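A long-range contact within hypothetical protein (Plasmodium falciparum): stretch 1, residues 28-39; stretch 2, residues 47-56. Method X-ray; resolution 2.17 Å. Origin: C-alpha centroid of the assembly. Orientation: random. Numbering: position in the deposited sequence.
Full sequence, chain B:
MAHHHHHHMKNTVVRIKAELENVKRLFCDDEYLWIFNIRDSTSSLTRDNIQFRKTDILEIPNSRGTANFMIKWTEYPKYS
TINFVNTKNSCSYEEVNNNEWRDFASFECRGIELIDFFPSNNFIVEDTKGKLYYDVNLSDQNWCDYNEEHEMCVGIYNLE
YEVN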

# COMPACT_ATOMS: atom_id res chain seq x y z
N CYS B 28 -1.95 -21.16 0.40
CA CYS B 28 -1.19 -20.10 1.04
C CYS B 28 -1.84 -19.59 2.33
O CYS B 28 -2.99 -19.92 2.62
N ASP B 29 -1.09 -18.83 3.12
CA ASP B 29 -1.56 -18.37 4.42
C ASP B 29 -1.80 -16.86 4.41
O ASP B 29 -1.89 -16.25 3.35
N ASP B 30 -1.91 -16.27 5.59
CA ASP B 30 -2.16 -14.83 5.74
C ASP B 30 -0.98 -13.98 5.34
O ASP B 30 -1.15 -12.81 5.01
N GLU B 31 0.22 -14.56 5.41
CA GLU B 31 1.46 -13.92 4.97
C GLU B 31 1.53 -13.80 3.43
O GLU B 31 2.33 -13.05 2.91
N TYR B 32 0.70 -14.53 2.70
CA TYR B 32 0.85 -14.58 1.28
C TYR B 32 0.88 -13.15 0.69
O TYR B 32 0.05 -12.26 1.01
N LEU B 33 1.86 -12.95 -0.19
CA LEU B 33 2.05 -11.66 -0.84
C LEU B 33 1.32 -11.58 -2.17
O LEU B 33 1.80 -12.16 -3.16
N TRP B 34 0.18 -10.88 -2.20
CA TRP B 34 -0.54 -10.69 -3.50
C TRP B 34 0.14 -9.60 -4.31
O TRP B 34 0.52 -8.54 -3.75
N ILE B 35 0.33 -9.90 -5.59
CA ILE B 35 1.07 -9.05 -6.55
C ILE B 35 0.25 -8.94 -7.84
O ILE B 35 -0.26 -9.93 -8.41
N PHE B 36 0.04 -7.73 -8.29
CA PHE B 36 -0.80 -7.52 -9.47
C PHE B 36 -0.25 -6.37 -10.24
O PHE B 36 0.39 -5.47 -9.68
N ASN B 37 -0.50 -6.42 -11.54
CA ASN B 37 -0.59 -5.21 -12.30
C ASN B 37 -2.06 -4.78 -12.38
O ASN B 37 -2.95 -5.56 -12.71
N ILE B 38 -2.28 -3.50 -12.09
CA ILE B 38 -3.62 -2.91 -12.12
C ILE B 38 -3.76 -1.73 -13.08
O ILE B 38 -2.78 -1.17 -13.59
N ARG B 39 -5.02 -1.37 -13.29
CA ARG B 39 -5.40 -0.21 -14.09
C ARG B 39 -6.56 0.54 -13.44
O ARG B 39 -7.43 -0.04 -12.75
N ARG B 47 -0.70 0.76 -12.77
CA ARG B 47 0.32 0.63 -11.74
C ARG B 47 0.80 -0.83 -11.74
O ARG B 47 -0.03 -1.73 -11.62
N ASP B 48 2.09 -1.06 -11.94
CA ASP B 48 2.65 -2.41 -11.95
C ASP B 48 3.11 -2.85 -10.58
O ASP B 48 3.60 -2.04 -9.80
N ASN B 49 2.96 -4.14 -10.31
CA ASN B 49 3.61 -4.75 -9.15
C ASN B 49 3.16 -4.11 -7.86
O ASN B 49 4.00 -3.69 -7.04
N ILE B 50 1.85 -3.98 -7.67
CA ILE B 50 1.38 -3.57 -6.39
C ILE B 50 1.47 -4.81 -5.56
O ILE B 50 1.38 -5.94 -6.09
N GLN B 51 1.65 -4.59 -4.27
CA GLN B 51 1.82 -5.71 -3.34
C GLN B 51 0.93 -5.52 -2.09
O GLN B 51 0.83 -4.44 -1.48
N PHE B 52 0.31 -6.58 -1.67
CA PHE B 52 -0.47 -6.47 -0.42
C PHE B 52 -0.75 -7.82 0.15
O PHE B 52 -0.65 -8.80 -0.56
N ARG B 53 -1.11 -7.85 1.43
CA ARG B 53 -1.60 -9.06 2.13
C ARG B 53 -3.05 -8.91 2.58
O ARG B 53 -3.48 -7.81 2.88
N LYS B 54 -3.76 -10.03 2.71
CA LYS B 54 -5.19 -10.02 3.08
C LYS B 54 -5.40 -9.49 4.51
O LYS B 54 -6.52 -9.27 4.94
N THR B 55 -4.32 -9.32 5.27
CA THR B 55 -4.41 -8.89 6.66
C THR B 55 -4.17 -7.40 6.77
O THR B 55 -4.38 -6.84 7.85
N ASP B 56 -3.73 -6.77 5.68
CA ASP B 56 -3.44 -5.32 5.68
C ASP B 56 -4.72 -4.54 5.96
O ASP B 56 -5.78 -4.87 5.43

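Trp34, Ile38 and Asp30 have the most area covered by the opposite stretch, and the packing can be read from them. The strands run antiparallel, and Trp34, Phe36 and Ile38 share one face with Phe52, Ile50 and Arg47, so that face is largely apolar.

Trp34 (chi1 m) forms a hydrogen-bonded backbone pair with Phe52 (chi1 p). Its CB sits over the face of the Phe52 ring, 3.9 Å from the ring centroid, a CH-pi contact; the five-membered ring lies nearly parallel to the phenyl but slid aside, so the two barely overlap. Phe36 (m) extends the cluster: its CD2 lies 3.9 Å from Phe52 CE2, and its CB 4.0 Å from Ile50 CG1. Flat rings and branched aliphatic chains suit such a buried face, since they fill space with mostly apolar surface.

Ile38 takes chi1 p and chi2 t, as does Ile50, and Ile38 CG2 meets Ile50 CD1 at 3.8 Å. Ile38 CG1 rests 3.7 Å from Arg47 CB; Arg47 (chi1 t) packs this CB against the isoleucine while its end leads away to partners elsewhere in the structure. Between Phe36 and Ile38 the register slips by one residue, a beta bulge. Here Asn37 (m) serves well, because its amide oxygen can accept a hydrogen bond from a backbone N-H: Asn49 N donates to Asn37 OD1 at 3.0 Å.

At the other end, Asp30 (m) combines packing with a charge pairing. Its CB touches Thr55 CG2 at 3.6 Å, and its OD1 makes a long salt bridge with Lys54 NZ, 3.9 Å away. One water accepts from Lys54 NZ (2.7 Å) and donates to Asp29 O (2.9 Å); another donates to both Ile38 O (2.9 Å) and Asp48 OD1 (3.2 Å), linking the stretches at the far end.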

# COMPACT_ATOMS: atom_id res chain seq x y z
CB CYS B 28 -0.98 -18.98 0.06
SG CYS B 28 -2.45 -18.46 -0.80
CB ASP B 29 -0.56 -18.78 5.50
CG ASP B 29 0.74 -17.94 5.46
OD1 ASP B 29 1.32 -17.71 6.55
OD2 ASP B 29 1.17 -17.50 4.36
CB ASP B 30 -2.52 -14.50 7.18
CG ASP B 30 -3.94 -14.91 7.53
OD1 ASP B 30 -4.62 -15.51 6.67
OD2 ASP B 30 -4.38 -14.63 8.67
CB GLU B 31 2.69 -14.70 5.49
CG GLU B 31 2.73 -14.99 7.01
CD GLU B 31 3.89 -15.95 7.44
OE1 GLU B 31 5.00 -15.88 6.84
OE2 GLU B 31 3.70 -16.77 8.39
CB TYR B 32 -0.25 -15.44 0.60
CG TYR B 32 -0.00 -15.56 -0.88
CD1 TYR B 32 0.93 -16.44 -1.37
CD2 TYR B 32 -0.61 -14.69 -1.77
CE1 TYR B 32 1.20 -16.50 -2.74
CE2 TYR B 32 -0.35 -14.74 -3.11
CZ TYR B 32 0.56 -15.67 -3.60
OH TYR B 32 0.84 -15.70 -4.95
CB LEU B 33 3.53 -11.37 -1.08
CG LEU B 33 3.69 -9.92 -1.47
CD1 LEU B 33 3.17 -9.07 -0.32
CD2 LEU B 33 5.14 -9.57 -1.77
CB TRP B 34 -2.02 -10.34 -3.28
CG TRP B 34 -2.72 -11.39 -2.59
CD1 TRP B 34 -2.99 -11.46 -1.28
CD2 TRP B 34 -3.22 -12.60 -3.17
NE1 TRP B 34 -3.66 -12.62 -0.99
CE2 TRP B 34 -3.82 -13.34 -2.14
CE3 TRP B 34 -3.28 -13.10 -4.47
CZ2 TRP B 34 -4.40 -14.58 -2.36
CZ3 TRP B 34 -3.84 -14.33 -4.68
CH2 TRP B 34 -4.41 -15.04 -3.64
CB ILE B 35 2.46 -9.61 -6.80
CG1 ILE B 35 3.18 -9.82 -5.46
CG2 ILE B 35 3.30 -8.66 -7.67
CD1 ILE B 35 4.40 -10.64 -5.54
CB PHE B 36 -2.23 -7.17 -9.07
CG PHE B 36 -3.01 -8.34 -8.50
CD1 PHE B 36 -3.54 -9.28 -9.34
CD2 PHE B 36 -3.20 -8.47 -7.14
CE1 PHE B 36 -4.25 -10.38 -8.83
CE2 PHE B 36 -3.90 -9.54 -6.62
CZ PHE B 36 -4.43 -10.50 -7.47
CB ASN B 37 -0.07 -5.39 -13.71
CG ASN B 37 1.40 -5.72 -13.79
OD1 ASN B 37 2.21 -5.46 -12.90
ND2 ASN B 37 1.76 -6.27 -14.94
CB ILE B 38 -4.02 -2.46 -10.72
CG1 ILE B 38 -3.11 -1.31 -10.28
CG2 ILE B 38 -3.97 -3.70 -9.76
CD1 ILE B 38 -3.65 -0.46 -9.11
CB ARG B 39 -5.78 -0.64 -15.50
CG ARG B 39 -5.89 0.51 -16.52
CD ARG B 39 -6.78 0.04 -17.63
NE ARG B 39 -7.25 1.11 -18.50
CZ ARG B 39 -6.72 1.38 -19.68
NH1 ARG B 39 -5.67 0.68 -20.12
NH2 ARG B 39 -7.23 2.37 -20.43
CB ARG B 47 -0.29 1.05 -10.42
CG ARG B 47 0.63 1.13 -9.26
CD ARG B 47 1.38 2.48 -9.21
NE ARG B 47 1.82 2.73 -7.84
CZ ARG B 47 2.93 3.38 -7.51
NH1 ARG B 47 3.77 3.84 -8.45
NH2 ARG B 47 3.22 3.53 -6.22
CB ASP B 48 3.89 -2.51 -12.85
CG ASP B 48 3.56 -2.39 -14.33
OD1 ASP B 48 2.35 -2.31 -14.66
OD2 ASP B 48 4.52 -2.34 -15.14
CB ASN B 49 5.13 -4.61 -9.29
CG ASN B 49 5.91 -5.43 -8.23
OD1 ASN B 49 5.63 -6.61 -7.99
ND2 ASN B 49 6.90 -4.79 -7.60
CB ILE B 50 -0.05 -3.04 -6.38
CG1 ILE B 50 -1.05 -4.13 -6.79
CG2 ILE B 50 -0.16 -1.84 -7.27
CD1 ILE B 50 -2.39 -3.87 -6.30
CB GLN B 51 3.29 -5.86 -2.92
CG GLN B 51 4.33 -5.84 -4.04
CD GLN B 51 5.74 -5.84 -3.50
OE1 GLN B 51 5.97 -5.43 -2.38
NE2 GLN B 51 6.69 -6.32 -4.28
CB PHE B 52 -1.79 -5.68 -0.63
CG PHE B 52 -2.82 -6.40 -1.46
CD1 PHE B 52 -3.73 -7.24 -0.85
CD2 PHE B 52 -2.88 -6.21 -2.82
CE1 PHE B 52 -4.64 -7.91 -1.58
CE2 PHE B 52 -3.78 -6.89 -3.57
CZ PHE B 52 -4.68 -7.72 -2.97
CB ARG B 53 -0.77 -9.34 3.37
CG ARG B 53 0.65 -9.81 3.06
CD ARG B 53 1.65 -9.10 3.95
NE ARG B 53 1.48 -7.64 3.81
CZ ARG B 53 2.09 -6.89 2.88
NH1 ARG B 53 2.96 -7.46 2.04
NH2 ARG B 53 1.85 -5.58 2.81
CB LYS B 54 -5.79 -11.44 2.92
CG LYS B 54 -5.59 -12.31 4.17
CD LYS B 54 -5.47 -13.77 3.85
CE LYS B 54 -6.77 -14.50 3.95
NZ LYS B 54 -6.63 -15.89 3.35
CB THR B 55 -3.32 -9.58 7.54
OG1 THR B 55 -2.07 -9.38 6.93
CG2 THR B 55 -3.57 -11.11 7.67
CB ASP B 56 -2.80 -4.86 4.37
CG ASP B 56 -1.43 -5.48 4.12
OD1 ASP B 56 -0.91 -6.13 5.05
OD2 ASP B 56 -0.86 -5.31 3.01
O HOH W 1 -4.35 -15.87 1.86
O HOH W 2 -0.79 -2.55 -15.10